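Local structure of acyl-CoA dehydrogenase family protein (Porphyromonas gingivalis, 2OKU) at residues Thr25-Glu30 against Leu80-Ala85; Ala45-Ala50 against Tyr112-Arg117; Phe51-Glu54 against Leu60-Phe63. The protein is probably a flavin-dependent acyl-CoA dehydrogenase that oxidises acyl-CoA thioesters with FAD, represented here by its C-terminal helical domain alone. All coordinates share one frame; numbering follows the deposited sequence.

Interaction 1: Thr25-Glu30 against Leu80-Ala85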
ATOM      1  N   THR A  25     -16.046   2.951   8.527  1.00 25.05           N
ATOM      2  CA  THR A  25     -16.262   1.612   8.054  1.00 26.02           C
ATOM      3  C   THR A  25     -16.379   0.692   9.243  1.00 26.54           C
ATOM      4  O   THR A  25     -15.524   0.711  10.131  1.00 26.11           O
ATOM      5  CB  THR A  25     -15.087   1.105   7.218  1.00 26.19           C
ATOM      6  OG1 THR A  25     -14.750   2.093   6.251  1.00 29.27           O
ATOM      7  CG2 THR A  25     -15.418  -0.217   6.525  1.00 25.78           C
ATOM      8  N   GLU A  26     -17.437  -0.107   9.249  1.00 27.36           N
ATOM      9  CA  GLU A  26     -17.651  -1.093  10.304  1.00 28.20           C
ATOM     10  C   GLU A  26     -16.744  -2.264   9.990  1.00 27.16           C
ATOM     11  O   GLU A  26     -16.838  -2.829   8.902  1.00 27.40           O
ATOM     12  CB  GLU A  26     -19.128  -1.520  10.312  1.00 28.66           C
ATOM     13  CG  GLU A  26     -19.445  -2.688  11.232  1.00 30.31           C
ATOM     14  CD  GLU A  26     -20.934  -3.040  11.307  1.00 33.45           C
ATOM     15  OE1 GLU A  26     -21.557  -3.336  10.248  1.00 40.73           O
ATOM     16  OE2 GLU A  26     -21.473  -3.053  12.445  1.00 41.51           O
ATOM     17  N   VAL A  27     -15.828  -2.608  10.899  1.00 26.17           N
ATOM     18  CA  VAL A  27     -14.929  -3.731  10.665  1.00 25.76           C
ATOM     19  C   VAL A  27     -15.103  -4.776  11.780  1.00 25.69           C
ATOM     20  O   VAL A  27     -15.581  -4.474  12.871  1.00 25.15           O
ATOM     21  CB  VAL A  27     -13.435  -3.286  10.526  1.00 26.12           C
ATOM     22  CG1 VAL A  27     -13.303  -2.273   9.417  1.00 24.07           C
ATOM     23  CG2 VAL A  27     -12.886  -2.735  11.841  1.00 25.45           C
ATOM     24  N   LYS A  28     -14.713  -5.997  11.492  1.00 25.74           N
ATOM     25  CA  LYS A  28     -14.739  -7.053  12.493  1.00 26.72           C
ATOM     26  C   LYS A  28     -13.628  -6.799  13.516  1.00 25.87           C
ATOM     27  O   LYS A  28     -12.684  -6.069  13.213  1.00 24.38           O
ATOM     28  CB  LYS A  28     -14.552  -8.397  11.824  1.00 26.91           C
ATOM     29  CG  LYS A  28     -15.814  -8.850  11.063  1.00 30.14           C
ATOM     30  CD  LYS A  28     -15.665 -10.241  10.469  1.00 30.50           C
ATOM     31  CE  LYS A  28     -15.449 -11.313  11.572  1.00 34.32           C
ATOM     32  NZ  LYS A  28     -15.837 -12.709  11.149  1.00 36.13           N
ATOM     33  N   PRO A  29     -13.743  -7.388  14.728  1.00 25.66           N
ATOM     34  CA  PRO A  29     -12.721  -7.187  15.767  1.00 25.35           C
ATOM     35  C   PRO A  29     -11.289  -7.446  15.298  1.00 24.47           C
ATOM     36  O   PRO A  29     -10.374  -6.774  15.749  1.00 24.67           O
ATOM     37  CB  PRO A  29     -13.112  -8.208  16.841  1.00 25.28           C
ATOM     38  CG  PRO A  29     -14.589  -8.349  16.688  1.00 26.43           C
ATOM     39  CD  PRO A  29     -14.847  -8.245  15.211  1.00 26.28           C
ATOM     40  N   GLU A  30     -11.103  -8.411  14.410  1.00 23.50           N
ATOM     41  CA  GLU A  30      -9.772  -8.766  13.929  1.00 24.16           C
ATOM     42  C   GLU A  30      -9.066  -7.641  13.185  1.00 23.67           C
ATOM     43  O   GLU A  30      -7.838  -7.603  13.152  1.00 22.53           O
ATOM     44  CB  GLU A  30      -9.839 -10.007  13.046  1.00 24.99           C
ATOM     45  CG  GLU A  30     -10.708  -9.856  11.805  1.00 28.31           C
ATOM     46  CD  GLU A  30     -11.591 -11.066  11.543  1.00 33.11           C
ATOM     47  OE1 GLU A  30     -11.614 -11.971  12.400  1.00 36.14           O
ATOM     48  OE2 GLU A  30     -12.269 -11.098  10.489  1.00 34.38           O
ATOM     49  N   LEU A  80      -6.670   2.058   2.325  1.00 18.93           N
ATOM     50  CA  LEU A  80      -7.111   1.314   1.145  1.00 19.81           C
ATOM     51  C   LEU A  80      -6.883  -0.175   1.332  1.00 20.48           C
ATOM     52  O   LEU A  80      -7.725  -1.011   0.968  1.00 19.58           O
ATOM     53  CB  LEU A  80      -6.405   1.799  -0.114  1.00 20.06           C
ATOM     54  CG  LEU A  80      -6.577   3.268  -0.438  1.00 20.61           C
ATOM     55  CD1 LEU A  80      -5.724   3.645  -1.663  1.00 21.67           C
ATOM     56  CD2 LEU A  80      -8.053   3.594  -0.676  1.00 23.09           C
ATOM     57  N   LEU A  81      -5.756  -0.509   1.948  1.00 21.15           N
ATOM     58  CA  LEU A  81      -5.422  -1.907   2.211  1.00 22.51           C
ATOM     59  C   LEU A  81      -6.286  -2.505   3.342  1.00 22.93           C
ATOM     60  O   LEU A  81      -6.717  -3.652   3.256  1.00 21.88           O
ATOM     61  CB  LEU A  81      -3.917  -2.040   2.496  1.00 22.72           C
ATOM     62  CG  LEU A  81      -2.989  -1.490   1.421  1.00 23.27           C
ATOM     63  CD1 LEU A  81      -1.502  -1.912   1.782  1.00 25.16           C
ATOM     64  CD2 LEU A  81      -3.398  -1.892  -0.006  1.00 24.50           C
HETATM   65  N   MSE A  82      -6.579  -1.715   4.366  1.00 23.57           N
HETATM   66  CA  MSE A  82      -7.542  -2.127   5.402  1.00 25.87           C
HETATM   67  C   MSE A  82      -8.899  -2.473   4.770  1.00 24.06           C
HETATM   68  O   MSE A  82      -9.529  -3.454   5.131  1.00 22.27           O
HETATM   69  CB  MSE A  82      -7.715  -1.024   6.455  1.00 25.40           C
HETATM   70  CG  MSE A  82      -8.189  -1.433   7.842  1.00 27.69           C
HETATM   71 SE   MSE A  82      -9.490  -0.127   8.558  1.00 44.89          SE
HETATM   72  CE  MSE A  82     -10.485  -0.997   7.200  1.00 18.45           C
ATOM     73  N   LEU A  83      -9.358  -1.636   3.847  1.00 23.11           N
ATOM     74  CA  LEU A  83     -10.644  -1.876   3.177  1.00 23.25           C
ATOM     75  C   LEU A  83     -10.596  -3.159   2.356  1.00 22.54           C
ATOM     76  O   LEU A  83     -11.556  -3.913   2.349  1.00 22.04           O
ATOM     77  CB  LEU A  83     -11.040  -0.657   2.342  1.00 23.45           C
ATOM     78  CG  LEU A  83     -11.366   0.634   3.121  1.00 24.70           C
ATOM     79  CD1 LEU A  83     -11.586   1.791   2.148  1.00 27.77           C
ATOM     80  CD2 LEU A  83     -12.584   0.501   4.033  1.00 26.00           C
ATOM     81  N   ALA A  84      -9.462  -3.433   1.713  1.00 21.88           N
ATOM     82  CA  ALA A  84      -9.285  -4.696   1.001  1.00 22.36           C
ATOM     83  C   ALA A  84      -9.381  -5.903   1.940  1.00 22.28           C
ATOM     84  O   ALA A  84     -10.033  -6.907   1.605  1.00 22.92           O
ATOM     85  CB  ALA A  84      -7.972  -4.710   0.234  1.00 22.32           C
ATOM     86  N   ALA A  85      -8.733  -5.808   3.105  1.00 21.27           N
ATOM     87  CA  ALA A  85      -8.767  -6.876   4.109  1.00 21.83           C
ATOM     88  C   ALA A  85     -10.136  -7.022   4.761  1.00 21.16           C
ATOM     89  O   ALA A  85     -10.503  -8.115   5.178  1.00 21.99           O
ATOM     90  CB  ALA A  85      -7.684  -6.646   5.191  1.00 21.86           C
TER

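Interaction 2: Ala45-Ala50 against Tyr112-Arg117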
ATOM      1  N   ALA A  45       0.252  12.377  10.616  1.00 20.58           N
ATOM      2  CA  ALA A  45       0.395  13.158   9.377  1.00 20.15           C
ATOM      3  C   ALA A  45      -0.104  14.611   9.544  1.00 20.37           C
ATOM      4  O   ALA A  45       0.585  15.536   9.193  1.00 19.44           O
ATOM      5  CB  ALA A  45      -0.351  12.459   8.212  1.00 19.60           C
ATOM      6  N   GLU A  46      -1.303  14.783  10.103  1.00 19.97           N
ATOM      7  CA  GLU A  46      -1.877  16.099  10.342  1.00 20.67           C
ATOM      8  C   GLU A  46      -0.956  16.914  11.241  1.00 20.08           C
ATOM      9  O   GLU A  46      -0.738  18.090  10.991  1.00 19.50           O
ATOM     10  CB  GLU A  46      -3.263  15.966  10.992  1.00 20.37           C
ATOM     11  CG  GLU A  46      -3.966  17.292  11.310  1.00 21.67           C
ATOM     12  CD  GLU A  46      -5.322  17.081  11.931  1.00 21.74           C
ATOM     13  OE1 GLU A  46      -5.377  16.462  13.021  1.00 23.62           O
ATOM     14  OE2 GLU A  46      -6.317  17.503  11.316  1.00 22.65           O
ATOM     15  N   ALA A  47      -0.457  16.286  12.303  1.00 20.66           N
ATOM     16  CA  ALA A  47       0.383  16.987  13.280  1.00 20.81           C
ATOM     17  C   ALA A  47       1.683  17.441  12.632  1.00 20.45           C
ATOM     18  O   ALA A  47       2.131  18.547  12.876  1.00 21.10           O
ATOM     19  CB  ALA A  47       0.670  16.114  14.495  1.00 20.93           C
ATOM     20  N   LEU A  48       2.279  16.599  11.796  1.00 20.10           N
ATOM     21  CA  LEU A  48       3.552  16.960  11.125  1.00 20.34           C
ATOM     22  C   LEU A  48       3.349  18.092  10.109  1.00 20.36           C
ATOM     23  O   LEU A  48       4.159  19.003  10.017  1.00 19.94           O
ATOM     24  CB  LEU A  48       4.195  15.751  10.441  1.00 20.12           C
ATOM     25  CG  LEU A  48       5.616  16.011   9.931  1.00 20.31           C
ATOM     26  CD1 LEU A  48       6.579  16.239  11.124  1.00 18.57           C
ATOM     27  CD2 LEU A  48       6.107  14.850   9.034  1.00 20.90           C
ATOM     28  N   ILE A  49       2.238  18.039   9.370  1.00 20.75           N
ATOM     29  CA  ILE A  49       1.894  19.133   8.463  1.00 21.23           C
ATOM     30  C   ILE A  49       1.784  20.443   9.240  1.00 21.50           C
ATOM     31  O   ILE A  49       2.362  21.441   8.804  1.00 21.94           O
ATOM     32  CB  ILE A  49       0.584  18.841   7.694  1.00 20.73           C
ATOM     33  CG1 ILE A  49       0.850  17.688   6.721  1.00 21.42           C
ATOM     34  CG2 ILE A  49       0.057  20.126   6.968  1.00 20.39           C
ATOM     35  CD1 ILE A  49      -0.417  16.981   6.144  1.00 21.21           C
ATOM     36  N   ALA A  50       1.068  20.423  10.377  1.00 21.67           N
ATOM     37  CA  ALA A  50       0.938  21.599  11.273  1.00 22.24           C
ATOM     38  C   ALA A  50       2.285  22.084  11.786  1.00 22.18           C
ATOM     39  O   ALA A  50       2.534  23.296  11.835  1.00 22.73           O
ATOM     40  CB  ALA A  50       0.006  21.301  12.455  1.00 21.43           C
ATOM     41  N   TYR A 112      12.965  13.083  10.806  1.00 20.50           N
ATOM     42  CA  TYR A 112      13.719  13.970   9.936  1.00 20.37           C
ATOM     43  C   TYR A 112      13.179  15.384   9.914  1.00 19.78           C
ATOM     44  O   TYR A 112      13.919  16.334  10.128  1.00 19.25           O
ATOM     45  CB  TYR A 112      13.789  13.426   8.496  1.00 20.95           C
ATOM     46  CG  TYR A 112      14.496  14.432   7.578  1.00 20.61           C
ATOM     47  CD1 TYR A 112      15.879  14.422   7.461  1.00 21.16           C
ATOM     48  CD2 TYR A 112      13.781  15.376   6.882  1.00 21.11           C
ATOM     49  CE1 TYR A 112      16.549  15.344   6.648  1.00 23.46           C
ATOM     50  CE2 TYR A 112      14.429  16.304   6.046  1.00 21.50           C
ATOM     51  CZ  TYR A 112      15.823  16.269   5.947  1.00 23.06           C
ATOM     52  OH  TYR A 112      16.478  17.169   5.140  1.00 22.79           O
ATOM     53  N   VAL A 113      11.882  15.522   9.647  1.00 20.32           N
ATOM     54  CA  VAL A 113      11.245  16.836   9.541  1.00 20.37           C
ATOM     55  C   VAL A 113      11.305  17.619  10.850  1.00 21.23           C
ATOM     56  O   VAL A 113      11.584  18.836  10.855  1.00 21.35           O
ATOM     57  CB  VAL A 113       9.797  16.712   9.022  1.00 19.37           C
ATOM     58  CG1 VAL A 113       9.048  18.060   9.103  1.00 19.19           C
ATOM     59  CG2 VAL A 113       9.827  16.147   7.593  1.00 19.23           C
ATOM     60  N   ARG A 114      11.067  16.924  11.957  1.00 21.83           N
ATOM     61  CA  ARG A 114      11.107  17.554  13.273  1.00 22.60           C
ATOM     62  C   ARG A 114      12.524  17.932  13.745  1.00 23.16           C
ATOM     63  O   ARG A 114      12.680  18.865  14.530  1.00 25.03           O
ATOM     64  CB  ARG A 114      10.386  16.667  14.294  1.00 22.61           C
ATOM     65  CG  ARG A 114       8.858  16.691  14.074  1.00 21.89           C
ATOM     66  CD  ARG A 114       8.117  15.821  15.087  1.00 23.10           C
ATOM     67  NE  ARG A 114       6.690  15.773  14.766  1.00 20.90           N
ATOM     68  CZ  ARG A 114       5.810  16.691  15.150  1.00 23.52           C
ATOM     69  NH1 ARG A 114       6.198  17.715  15.896  1.00 23.88           N
ATOM     70  NH2 ARG A 114       4.533  16.567  14.820  1.00 22.19           N
ATOM     71  N   ALA A 115      13.532  17.217  13.270  1.00 24.15           N
ATOM     72  CA  ALA A 115      14.932  17.502  13.622  1.00 24.38           C
ATOM     73  C   ALA A 115      15.567  18.533  12.684  1.00 25.14           C
ATOM     74  O   ALA A 115      16.642  19.052  12.957  1.00 24.34           O
ATOM     75  CB  ALA A 115      15.738  16.243  13.635  1.00 24.31           C
ATOM     76  N   PHE A 116      14.903  18.833  11.576  1.00 25.32           N
ATOM     77  CA  PHE A 116      15.502  19.659  10.537  1.00 26.09           C
ATOM     78  C   PHE A 116      15.589  21.117  10.981  1.00 26.64           C
ATOM     79  O   PHE A 116      14.622  21.688  11.444  1.00 27.05           O
ATOM     80  CB  PHE A 116      14.707  19.535   9.229  1.00 24.89           C
ATOM     81  CG  PHE A 116      15.324  20.269   8.081  1.00 24.70           C
ATOM     82  CD1 PHE A 116      16.417  19.740   7.416  1.00 25.01           C
ATOM     83  CD2 PHE A 116      14.828  21.500   7.673  1.00 23.46           C
ATOM     84  CE1 PHE A 116      17.020  20.434   6.343  1.00 24.88           C
ATOM     85  CE2 PHE A 116      15.419  22.194   6.595  1.00 23.88           C
ATOM     86  CZ  PHE A 116      16.514  21.655   5.939  1.00 23.79           C
ATOM     87  N   ARG A 117      16.759  21.721  10.844  1.00 27.83           N
ATOM     88  CA  ARG A 117      16.919  23.140  11.183  1.00 28.72           C
ATOM     89  C   ARG A 117      16.693  23.980   9.921  1.00 28.51           C
ATOM     90  O   ARG A 117      17.411  23.802   8.936  1.00 27.67           O
ATOM     91  CB  ARG A 117      18.315  23.391  11.748  1.00 29.76           C
ATOM     92  CG  ARG A 117      18.754  22.432  12.880  1.00 31.56           C
ATOM     93  CD  ARG A 117      20.073  22.896  13.543  1.00 34.33           C
ATOM     94  NE  ARG A 117      20.060  24.353  13.752  1.00 40.47           N
ATOM     95  CZ  ARG A 117      20.726  25.257  13.023  1.00 42.51           C
ATOM     96  NH1 ARG A 117      21.533  24.884  12.017  1.00 44.03           N
ATOM     97  NH2 ARG A 117      20.600  26.551  13.314  1.00 41.82           N
TER

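Interaction 3: Phe51-Glu54 against Leu60-Phe63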
ATOM      1  N   PHE A  51       3.138  21.150  12.187  1.00 22.14           N
ATOM      2  CA  PHE A  51       4.495  21.480  12.634  1.00 23.39           C
ATOM      3  C   PHE A  51       5.232  22.347  11.602  1.00 23.92           C
ATOM      4  O   PHE A  51       5.897  23.330  11.966  1.00 24.69           O
ATOM      5  CB  PHE A  51       5.291  20.212  12.979  1.00 23.58           C
ATOM      6  CG  PHE A  51       6.748  20.461  13.228  1.00 22.96           C
ATOM      7  CD1 PHE A  51       7.192  20.826  14.490  1.00 25.53           C
ATOM      8  CD2 PHE A  51       7.666  20.367  12.201  1.00 23.43           C
ATOM      9  CE1 PHE A  51       8.556  21.080  14.729  1.00 26.08           C
ATOM     10  CE2 PHE A  51       9.012  20.607  12.421  1.00 24.89           C
ATOM     11  CZ  PHE A  51       9.465  20.960  13.678  1.00 25.90           C
ATOM     12  N   VAL A  52       5.106  21.991  10.331  1.00 23.66           N
ATOM     13  CA  VAL A  52       5.769  22.719   9.234  1.00 24.31           C
ATOM     14  C   VAL A  52       5.034  24.027   8.871  1.00 25.26           C
ATOM     15  O   VAL A  52       5.654  25.104   8.839  1.00 26.48           O
ATOM     16  CB  VAL A  52       5.920  21.842   7.956  1.00 23.44           C
ATOM     17  CG1 VAL A  52       6.500  22.662   6.790  1.00 22.57           C
ATOM     18  CG2 VAL A  52       6.800  20.589   8.226  1.00 19.59           C
ATOM     19  N   THR A  53       3.728  23.940   8.624  1.00 26.67           N
ATOM     20  CA  THR A  53       2.945  25.113   8.190  1.00 28.07           C
ATOM     21  C   THR A  53       2.917  26.221   9.239  1.00 29.65           C
ATOM     22  O   THR A  53       2.985  27.395   8.895  1.00 30.01           O
ATOM     23  CB  THR A  53       1.491  24.760   7.771  1.00 27.94           C
ATOM     24  OG1 THR A  53       0.761  24.222   8.885  1.00 27.70           O
ATOM     25  CG2 THR A  53       1.489  23.801   6.604  1.00 26.68           C
ATOM     26  N   GLU A  54       2.880  25.863  10.517  1.00 30.74           N
ATOM     27  CA  GLU A  54       2.803  26.887  11.560  1.00 31.64           C
ATOM     28  C   GLU A  54       4.090  27.706  11.709  1.00 32.20           C
ATOM     29  O   GLU A  54       4.081  28.755  12.365  1.00 32.17           O
ATOM     30  CB  GLU A  54       2.380  26.282  12.892  1.00 32.14           C
ATOM     31  CG  GLU A  54       0.920  25.788  12.849  1.00 33.63           C
ATOM     32  CD  GLU A  54       0.470  25.063  14.111  1.00 33.87           C
ATOM     33  OE1 GLU A  54       1.246  24.980  15.091  1.00 36.41           O
ATOM     34  OE2 GLU A  54      -0.676  24.576  14.106  1.00 37.63           O
ATOM     35  N   LEU A  60      10.759  26.504   3.744  1.00 25.53           N
ATOM     36  CA  LEU A  60      10.679  25.255   4.490  1.00 25.32           C
ATOM     37  C   LEU A  60       9.547  24.393   3.951  1.00 24.72           C
ATOM     38  O   LEU A  60       9.726  23.203   3.745  1.00 23.60           O
ATOM     39  CB  LEU A  60      10.470  25.512   5.980  1.00 25.23           C
ATOM     40  CG  LEU A  60      10.476  24.258   6.880  1.00 25.32           C
ATOM     41  CD1 LEU A  60      11.841  23.546   6.883  1.00 23.80           C
ATOM     42  CD2 LEU A  60      10.089  24.645   8.279  1.00 25.10           C
ATOM     43  N   LEU A  61       8.378  24.995   3.722  1.00 24.55           N
ATOM     44  CA  LEU A  61       7.232  24.222   3.219  1.00 24.67           C
ATOM     45  C   LEU A  61       7.560  23.628   1.876  1.00 23.78           C
ATOM     46  O   LEU A  61       7.276  22.493   1.623  1.00 23.64           O
ATOM     47  CB  LEU A  61       5.965  25.090   3.115  1.00 24.50           C
ATOM     48  CG  LEU A  61       4.707  24.403   2.564  1.00 25.85           C
ATOM     49  CD1 LEU A  61       4.336  23.166   3.416  1.00 25.47           C
ATOM     50  CD2 LEU A  61       3.528  25.391   2.510  1.00 25.99           C
ATOM     51  N   ASP A  62       8.150  24.420   0.988  1.00 24.06           N
ATOM     52  CA  ASP A  62       8.537  23.931  -0.315  1.00 24.29           C
ATOM     53  C   ASP A  62       9.541  22.779  -0.220  1.00 23.84           C
ATOM     54  O   ASP A  62       9.464  21.790  -0.960  1.00 24.32           O
ATOM     55  CB  ASP A  62       9.147  25.080  -1.129  1.00 25.47           C
ATOM     56  CG  ASP A  62       8.138  26.151  -1.465  1.00 30.29           C
ATOM     57  OD1 ASP A  62       6.906  25.894  -1.381  1.00 36.53           O
ATOM     58  OD2 ASP A  62       8.576  27.273  -1.802  1.00 36.29           O
ATOM     59  N   PHE A  63      10.497  22.909   0.693  1.00 23.50           N
ATOM     60  CA  PHE A  63      11.531  21.874   0.892  1.00 22.57           C
ATOM     61  C   PHE A  63      10.935  20.546   1.423  1.00 21.70           C
ATOM     62  O   PHE A  63      11.348  19.455   1.019  1.00 21.90           O
ATOM     63  CB  PHE A  63      12.590  22.405   1.855  1.00 22.48           C
ATOM     64  CG  PHE A  63      13.639  21.420   2.189  1.00 22.78           C
ATOM     65  CD1 PHE A  63      14.598  21.054   1.248  1.00 23.13           C
ATOM     66  CD2 PHE A  63      13.680  20.844   3.458  1.00 23.03           C
ATOM     67  CE1 PHE A  63      15.587  20.112   1.571  1.00 24.88           C
ATOM     68  CE2 PHE A  63      14.651  19.900   3.789  1.00 23.36           C
ATOM     69  CZ  PHE A  63      15.610  19.532   2.853  1.00 23.98           C
TER

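Interaction 1: Thr25-Glu30 against Leu80-Ala85
Thr25 and Leu83 make the more polar half of this contact. The CD2 methyl of Leu83 is set against the fork of the threonine: it lies 3.5 Å from Thr25 OG1 and 3.8 Å from Thr25 CG2, while Thr25 CB is a little farther off. OG1 of the threonine sits beside the backbone N (chi1 -49°) and CG2 anti to it, which presents both branches to the same methyl. The two side chains approach at a slant. The hydroxyl gains no polar partner from Leu83; its hydrogen bond is with Tyr22 O, which leaves OG1 meeting Leu83 by van der Waals contact.

In the fold, the connection between helices 13-22 and 32-53 passes by the C-terminal part of helix 58-87, one of the long antiparallel helices of the acyl-CoA dehydrogenase C-terminal domain. The closest CA pair, Thr25 with Leu83, is 8.2 Å apart, a spacing bridged by side chains without any hydrogen bond between the segments.

The purely apolar half joins Val27 CG1 to the terminal methyl of Met82, a selenomethionine, with CG1 and CE 3.8 Å apart. Bends at chi2 (-140°) and chi3 (72°) turn CE toward the loop, and the two side chains meet nearly at right angles. Met82 also packs on Met34, Lys35 and Leu38 of helix 32-53, so it touches both the loop and the next helix. Another side of helix 58-87 here faces the second subunit: Leu81 packs on Phe77 of that chain, and Leu80 on its Ala84.

Interaction 2: Ala45-Ala50 against Tyr112-Arg117
Leu48 on helix 32-53 meets Val113 and Arg114 near the C-terminal end of helix 92-115, joining two long helices of the bundle that are not consecutive in the chain but run in the same general direction. Leu48 and Val113 supply the nearest CA pair, 7.9 Å apart. With Leu48 CG trans to N (chi1 -171°), the fork reaches across to the other helix. One branch, Leu48 CD1, packs 3.7 Å from Val113 CG1; the other, Leu48 CD2, lies by Val113 CB at 4.1 Å.

The same CD1 methyl also carries the contact outward along Arg114, whose chain is extended from CG to NE. Leu48 CD1 is 3.8 Å from Arg114 CG and 3.7 Å from Arg114 NE, placed obliquely to the guanidinium. Farther along, Ala47 CB comes to the edge of that flat group, in its plane, 3.9 Å from Arg114 NH2. Ala47 O is 3.7 Å from Arg114 NH2, too far to be a hydrogen bond.

Polar anchoring of the arginine comes from its own helix, through a salt bridge from NE to Asp110 OD1. That bond, one turn back, would help hold the chain alongside Leu48. The contact therefore grades from a buried aliphatic pair, Leu48 with Val113, to the solvent-exposed Ala47 and Arg114; no hydrogen bond crosses it, and the arginine's charge probably adds little directional hold to these van der Waals contacts.

Interaction 3: Phe51-Glu54 against Leu60-Phe63
Val52 and Leu61 bring the backbones of 51-54 and 60-63 to a CA separation of 6.4 Å, where the chain leaves one helix and returns antiparallel as the next.

One methyl, Val52 CG1, does most of the touching. Placed opposite the backbone N at chi1 175°, it lies 4.0 Å from Leu61 CA and equally 4.0 Å from Leu61 CD1. The methyl thus rests against the backbone at Leu61 as well as the end of its side chain. Although the first bond of the Leu61 side chain does not point at the facing helix, chi2 of 57° swings CD1 back to it, and the valine and leucine cross at about a right angle. Leu60 closes in from another side, its CG 4.3 Å from Val52 CG1. At the margin, Thr53 CG2 lies 4.3 Å from Leu61 CD1, even though the threonine's CB is directed away from the partner segment. Its hydroxyl is hydrogen-bonded to Ile49 O in its own helix, and the contact between segments is wholly apolar.

This is the closed end of the hairpin of helices 32-53 and 58-87, next to the connection between them. Leu68, further along helix 58-87, packs on both Val52 and Leu61. Helix 92-115 adds Val113 against Val52, while Val3 of the short N-terminal helix 2-5 packs against Leu61.

Overall arrangement
From the N terminus, the segment 25-30 comes first, and interaction 1 joins it to 80-85, closing a span that holds helix 32-53 and most of helix 58-87. Interaction 2 starts within that span, at 45-50, but ends beyond it at 112-117, so the two cross. Interaction 3, the most local closure (51-54 to 60-63), falls within both spans. In space, interactions 2 and 3 adjoin, their centres about 8 Å apart, with Phe116 stacked and Tyr112 packed on Phe63. Interaction 1 lies on the other side of the chain's centre, its own centre about 33 Å from that of interaction 3. Together they tie helices 32-53, 58-87 and 92-115 at one end and the 25-30 loop at the other.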